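Local coordinates for protein xylulose kinase (Escherichia coli, PDB 2ITM) that catalyses the ATP-dependent phosphorylation of D-xylulose to D-xylulose 5-phosphate and, less efficiently, that of 1-deoxy-D-xylulose, at residues A102-L107 with L132-R137; G126-K131 with T174-V179. All blocks are in the same frame, centred on the assembly; numbering follows the deposited sequence.

Interaction 1: residues A102-L107 with L132-R137; sequences AQECTL and LLWVQR
Glu104 and Arg137 reach toward each other tip to tip and form the salt bridge that joins these two helices. Arg137 NE donates to Glu104 OE2 at 3.1 Å with an N-H...O angle of 141°, so the bond is distinctly bent. NE meets OE2 on its anti side, tilted somewhat out of the carboxylate plane, while OE2 stays near the plane of the guanidinium. The carboxylate and guanidinium planes are well out of coplanarity, which rules out a coplanar two-pronged pairing. With chi1 at -80°, Glu104 CG is anti to the carbonyl carbon and packs on the opposing helix, 3.7 Å from Leu133 CB; a bend at chi2 then turns the carboxylate carbon. Its other oxygen, OE1, lies in the plane of the Trp134 indole at the ring edge, 3.6 Å from CD1. Around the guanidinium, Leu107 CD1 lies over one face, offset toward the rim and 3.8 Å from Arg137 NH1, while Gln103 OE1 is 3.1 Å from Arg137 NH2. Leu107 CD1 also touches Leu133 CD2 at 4.3 Å. An alanine in place of Glu104 would probably leave the NE of Arg137 without its carboxylate mate and open a gap beside Leu133 and the indole edge. Glu104 is buried whereas Arg137 is exposed, so the salt bridge runs from the interior of the interface to its solvent side. The axes of the two helical segments approach to 9.1 Å with their directions 108° apart, a steep crossing within the N-terminal FGGY domain. Beyond it, Trp134 stacks on His138 and meets Arg100 in a cation-pi contact, while Val135 and Gln136 face helix 140-143.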
loop_
_atom_site.group_PDB
_atom_site.type_symbol
_atom_site.label_atom_id
_atom_site.label_comp_id
_atom_site.label_asym_id
_atom_site.label_seq_id
_atom_site.Cartn_x
_atom_site.Cartn_y
_atom_site.Cartn_z
ATOM N N ALA A 102 25.390 -9.167 14.324
ATOM C CA ALA A 102 24.787 -10.322 13.674
ATOM C C ALA A 102 25.781 -11.417 13.319
ATOM O O ALA A 102 25.523 -12.586 13.553
ATOM C CB ALA A 102 24.018 -9.903 12.473
ATOM N N GLN A 103 26.915 -11.031 12.760
ATOM C CA GLN A 103 27.928 -11.986 12.342
ATOM C C GLN A 103 28.395 -12.829 13.516
ATOM O O GLN A 103 28.534 -14.039 13.422
ATOM C CB GLN A 103 29.117 -11.250 11.743
ATOM C CG GLN A 103 29.972 -12.098 10.841
ATOM C CD GLN A 103 31.257 -12.518 11.481
ATOM O OE1 GLN A 103 31.620 -12.020 12.530
ATOM N NE2 GLN A 103 31.957 -13.440 10.851
ATOM N N GLU A 104 28.624 -12.152 14.628
ATOM C CA GLU A 104 29.070 -12.772 15.852
ATOM C C GLU A 104 28.034 -13.729 16.401
ATOM O O GLU A 104 28.379 -14.716 17.032
ATOM C CB GLU A 104 29.389 -11.703 16.889
ATOM C CG GLU A 104 30.738 -11.045 16.699
ATOM C CD GLU A 104 30.753 -10.027 15.582
ATOM O OE1 GLU A 104 29.685 -9.545 15.197
ATOM O OE2 GLU A 104 31.839 -9.708 15.096
ATOM N N CYS A 105 26.774 -13.449 16.146
ATOM C CA CYS A 105 25.721 -14.314 16.589
ATOM C C CYS A 105 25.869 -15.684 15.920
ATOM O O CYS A 105 25.749 -16.683 16.535
ATOM C CB CYS A 105 24.380 -13.733 16.242
ATOM S SG CYS A 105 23.683 -12.605 17.377
ATOM N N THR A 106 26.163 -15.673 14.631
ATOM C CA THR A 106 26.335 -16.886 13.849
ATOM C C THR A 106 27.575 -17.604 14.274
ATOM O O THR A 106 27.583 -18.776 14.446
ATOM C CB THR A 106 26.430 -16.573 12.368
ATOM O OG1 THR A 106 25.324 -15.797 11.951
ATOM C CG2 THR A 106 26.286 -17.781 11.585
ATOM N N LEU A 107 28.639 -16.853 14.448
ATOM C CA LEU A 107 29.891 -17.435 14.872
ATOM C C LEU A 107 29.753 -18.188 16.183
ATOM O O LEU A 107 30.231 -19.253 16.341
ATOM C CB LEU A 107 30.925 -16.364 15.024
ATOM C CG LEU A 107 32.251 -16.592 14.366
ATOM C CD1 LEU A 107 33.227 -15.648 14.947
ATOM C CD2 LEU A 107 32.679 -18.018 14.515
ATOM N N LEU A 132 30.066 -9.023 23.081
ATOM C CA LEU A 132 31.423 -9.125 23.569
ATOM C C LEU A 132 32.426 -9.726 22.605
ATOM O O LEU A 132 33.573 -9.311 22.577
ATOM C CB LEU A 132 31.475 -9.788 24.931
ATOM C CG LEU A 132 31.378 -8.635 25.939
ATOM C CD1 LEU A 132 30.066 -8.622 26.627
ATOM C CD2 LEU A 132 32.547 -8.516 26.864
ATOM N N LEU A 133 31.983 -10.699 21.822
ATOM C CA LEU A 133 32.746 -11.154 20.674
ATOM C C LEU A 133 33.050 -10.029 19.698
ATOM O O LEU A 133 34.158 -9.918 19.217
ATOM C CB LEU A 133 32.030 -12.296 19.966
ATOM C CG LEU A 133 32.658 -13.683 20.070
ATOM C CD1 LEU A 133 32.344 -14.302 21.400
ATOM C CD2 LEU A 133 32.187 -14.571 18.954
ATOM N N TRP A 134 32.062 -9.193 19.415
ATOM C CA TRP A 134 32.266 -8.043 18.546
ATOM C C TRP A 134 33.339 -7.101 19.070
ATOM O O TRP A 134 34.236 -6.711 18.340
ATOM C CB TRP A 134 30.963 -7.278 18.320
ATOM C CG TRP A 134 31.058 -6.166 17.328
ATOM C CD1 TRP A 134 30.708 -6.219 16.028
ATOM C CD2 TRP A 134 31.533 -4.840 17.557
ATOM N NE1 TRP A 134 30.929 -5.009 15.418
ATOM C CE2 TRP A 134 31.435 -4.143 16.345
ATOM C CE3 TRP A 134 32.028 -4.163 18.667
ATOM C CZ2 TRP A 134 31.812 -2.815 16.215
ATOM C CZ3 TRP A 134 32.394 -2.852 18.536
ATOM C CH2 TRP A 134 32.290 -2.191 17.320
ATOM N N VAL A 135 33.263 -6.756 20.344
ATOM C CA VAL A 135 34.296 -5.943 20.956
ATOM C C VAL A 135 35.673 -6.601 20.878
ATOM O O VAL A 135 36.643 -5.971 20.494
ATOM C CB VAL A 135 33.952 -5.567 22.406
ATOM C CG1 VAL A 135 35.167 -4.976 23.116
ATOM C CG2 VAL A 135 32.782 -4.602 22.443
ATOM N N GLN A 136 35.745 -7.877 21.211
ATOM C CA GLN A 136 36.983 -8.606 21.041
ATOM C C GLN A 136 37.548 -8.461 19.635
ATOM O O GLN A 136 38.741 -8.292 19.460
ATOM C CB GLN A 136 36.830 -10.076 21.397
ATOM C CG GLN A 136 38.163 -10.793 21.394
ATOM C CD GLN A 136 38.047 -12.265 21.656
ATOM O OE1 GLN A 136 38.989 -12.881 22.128
ATOM N NE2 GLN A 136 36.888 -12.840 21.332
ATOM N N ARG A 137 36.666 -8.513 18.644
ATOM C CA ARG A 137 37.059 -8.597 17.250
ATOM C C ARG A 137 37.336 -7.227 16.677
ATOM O O ARG A 137 38.173 -7.067 15.812
ATOM C CB ARG A 137 35.973 -9.287 16.438
ATOM C CG ARG A 137 35.959 -10.785 16.600
ATOM C CD ARG A 137 34.653 -11.452 16.235
ATOM N NE ARG A 137 34.398 -11.396 14.805
ATOM C CZ ARG A 137 34.990 -12.174 13.913
ATOM N NH1 ARG A 137 35.881 -13.078 14.292
ATOM N NH2 ARG A 137 34.690 -12.040 12.635
#

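Interaction 2: residues G126-K131 with T174-V179; sequences GFTAPK and TMWLDV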
loop_
_atom_site.group_PDB
_atom_site.type_symbol
_atom_site.label_atom_id
_atom_site.label_comp_id
_atom_site.label_asym_id
_atom_site.label_seq_id
_atom_site.Cartn_x
_atom_site.Cartn_y
_atom_site.Cartn_z
ATOM N N GLY A 126 20.957 -8.539 19.945
ATOM C CA GLY A 126 20.582 -7.787 21.121
ATOM C C GLY A 126 21.081 -8.396 22.414
ATOM O O GLY A 126 21.171 -7.714 23.421
ATOM N N PHE A 127 21.406 -9.679 22.379
ATOM C CA PHE A 127 21.892 -10.384 23.546
ATOM C C PHE A 127 23.345 -10.068 23.848
ATOM O O PHE A 127 24.088 -9.648 22.985
ATOM C CB PHE A 127 21.701 -11.885 23.390
ATOM C CG PHE A 127 20.269 -12.310 23.251
ATOM C CD1 PHE A 127 19.953 -13.596 22.866
ATOM C CD2 PHE A 127 19.242 -11.434 23.506
ATOM C CE1 PHE A 127 18.655 -13.990 22.734
ATOM C CE2 PHE A 127 17.950 -11.819 23.374
ATOM C CZ PHE A 127 17.650 -13.096 22.986
ATOM N N THR A 128 23.738 -10.261 25.091
ATOM C CA THR A 128 24.976 -9.710 25.610
ATOM C C THR A 128 26.211 -10.396 25.007
ATOM O O THR A 128 27.158 -9.746 24.606
ATOM C CB THR A 128 24.989 -9.807 27.140
ATOM O OG1 THR A 128 23.700 -9.477 27.653
ATOM C CG2 THR A 128 25.879 -8.746 27.724
ATOM N N ALA A 129 26.168 -11.721 24.941
ATOM C CA ALA A 129 27.320 -12.518 24.567
ATOM C C ALA A 129 27.966 -12.164 23.224
ATOM O O ALA A 129 29.138 -11.943 23.167
ATOM C CB ALA A 129 26.995 -13.968 24.643
ATOM N N PRO A 130 27.187 -12.109 22.152
ATOM C CA PRO A 130 27.724 -11.724 20.866
ATOM C C PRO A 130 28.305 -10.316 20.852
ATOM O O PRO A 130 29.233 -10.055 20.104
ATOM C CB PRO A 130 26.541 -11.819 19.916
ATOM C CG PRO A 130 25.377 -11.767 20.761
ATOM C CD PRO A 130 25.738 -12.342 22.067
ATOM N N LYS A 131 27.768 -9.428 21.652
ATOM C CA LYS A 131 28.269 -8.080 21.793
ATOM C C LYS A 131 29.726 -8.098 22.203
ATOM O O LYS A 131 30.525 -7.308 21.736
ATOM C CB LYS A 131 27.470 -7.280 22.793
ATOM C CG LYS A 131 26.134 -6.796 22.282
ATOM C CD LYS A 131 25.318 -6.144 23.375
ATOM C CE LYS A 131 23.857 -6.131 23.023
ATOM N NZ LYS A 131 23.013 -5.679 24.147
ATOM N N THR A 174 21.871 -12.808 28.985
ATOM C CA THR A 174 23.236 -12.597 28.524
ATOM C C THR A 174 23.643 -13.587 27.446
ATOM O O THR A 174 24.450 -13.276 26.593
ATOM C CB THR A 174 24.253 -12.668 29.691
ATOM O OG1 THR A 174 24.252 -13.965 30.282
ATOM C CG2 THR A 174 23.873 -11.737 30.807
ATOM N N MET A 175 23.056 -14.775 27.519
ATOM C CA MET A 175 23.524 -15.973 26.842
ATOM C C MET A 175 24.777 -16.591 27.421
ATOM O O MET A 175 25.417 -17.398 26.775
ATOM C CB MET A 175 23.682 -15.767 25.336
ATOM C CG MET A 175 22.496 -15.158 24.628
ATOM S SD MET A 175 20.945 -16.011 24.891
ATOM C CE MET A 175 21.305 -17.516 24.075
ATOM N N TRP A 176 25.133 -16.218 28.637
ATOM C CA TRP A 176 26.205 -16.902 29.334
ATOM C C TRP A 176 25.639 -17.803 30.414
ATOM O O TRP A 176 26.354 -18.601 30.999
ATOM C CB TRP A 176 27.207 -15.911 29.957
ATOM C CG TRP A 176 27.966 -15.053 28.991
ATOM C CD1 TRP A 176 28.642 -15.462 27.890
ATOM C CD2 TRP A 176 28.118 -13.633 29.047
ATOM N NE1 TRP A 176 29.217 -14.390 27.257
ATOM C CE2 TRP A 176 28.909 -13.251 27.958
ATOM C CE3 TRP A 176 27.659 -12.643 29.912
ATOM C CZ2 TRP A 176 29.258 -11.929 27.712
ATOM C CZ3 TRP A 176 28.002 -11.339 29.663
ATOM C CH2 TRP A 176 28.795 -10.991 28.572
ATOM N N LEU A 177 24.348 -17.650 30.689
ATOM C CA LEU A 177 23.684 -18.436 31.719
ATOM C C LEU A 177 23.156 -19.787 31.253
ATOM O O LEU A 177 22.520 -19.905 30.220
ATOM C CB LEU A 177 22.576 -17.647 32.402
ATOM C CG LEU A 177 22.077 -18.293 33.704
ATOM C CD1 LEU A 177 22.981 -17.956 34.865
ATOM C CD2 LEU A 177 20.652 -17.902 33.987
ATOM N N ASP A 178 23.424 -20.806 32.047
ATOM C CA ASP A 178 22.718 -22.058 31.921
ATOM C C ASP A 178 21.354 -21.982 32.583
ATOM O O ASP A 178 21.246 -22.053 33.790
ATOM C CB ASP A 178 23.538 -23.192 32.536
ATOM C CG ASP A 178 22.952 -24.547 32.236
ATOM O OD1 ASP A 178 21.756 -24.757 32.481
ATOM O OD2 ASP A 178 23.621 -25.467 31.751
ATOM N N VAL A 179 20.319 -21.846 31.773
ATOM C CA VAL A 179 19.019 -21.432 32.264
ATOM C C VAL A 179 18.343 -22.517 33.094
ATOM O O VAL A 179 17.653 -22.222 34.054
ATOM C CB VAL A 179 18.107 -20.977 31.129
ATOM C CG1 VAL A 179 16.714 -20.734 31.631
ATOM C CG2 VAL A 179 18.656 -19.741 30.475
#
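Ala129 N donates a hydrogen bond to Thr174 O, 2.8 Å away and nearly along the C=O axis, tying the start of helix 128-138 to the turn before strand 177-178. The same N lies over one face of the Trp176 indole, offset toward the rim, and Ala129 CB is 3.5 Å from Trp176 NE1. Thr128 CG2 meets the benzo end of that ring, 3.8 Å from CH2. Phe127 and Met175 make a Met-aromatic contact: SD, set beside the ring by the bend at chi2, is 4.2 Å from the ring centroid and 52° off the normal, an oblique approach. Met175 CG packs against Phe127 CB at 3.6 Å. Thr174 sets the turn: with chi1 at 63°, OG1 lies between its backbone N and carbonyl carbon and accepts from Trp176 N at 2.9 Å, an ST turn, while also bonding Ala171 O. One shell farther out, Thr128 OG1 and Lys131 NZ both bond His78 O, and the Phe127 ring meets those of His78 and His275. The chemistry is therefore mixed: one backbone bond fixes the approach within a buried apolar setting, and the threonine hydroxyls are satisfied by backbone carbonyls, with Thr128 linking the contact to substrate-binding His78.

Interactions 1 and 2 share helix 128-138, and their centres lie 12 Å apart. Three packing contacts join them directly: Leu132 CD1 sits 3.3 Å from Trp176 CH2, Glu104 CB lies 3.6 Å from Pro130 O, and Cys105 SG is 3.9 Å from Pro130 CG. Their segments alternate along the chain, and all four lie in the N-terminal FGGY domain. Their relation to the pocket differs. Interaction 2 reaches it through Phe127, whose side chain is about 5 Å from bound D-xylulose and about 11 Å from that of Asp233, the inferred proton acceptor. Interaction 1 lies away from the substrate pocket and the catalytic residue, with 132-137 farther along the shared helix.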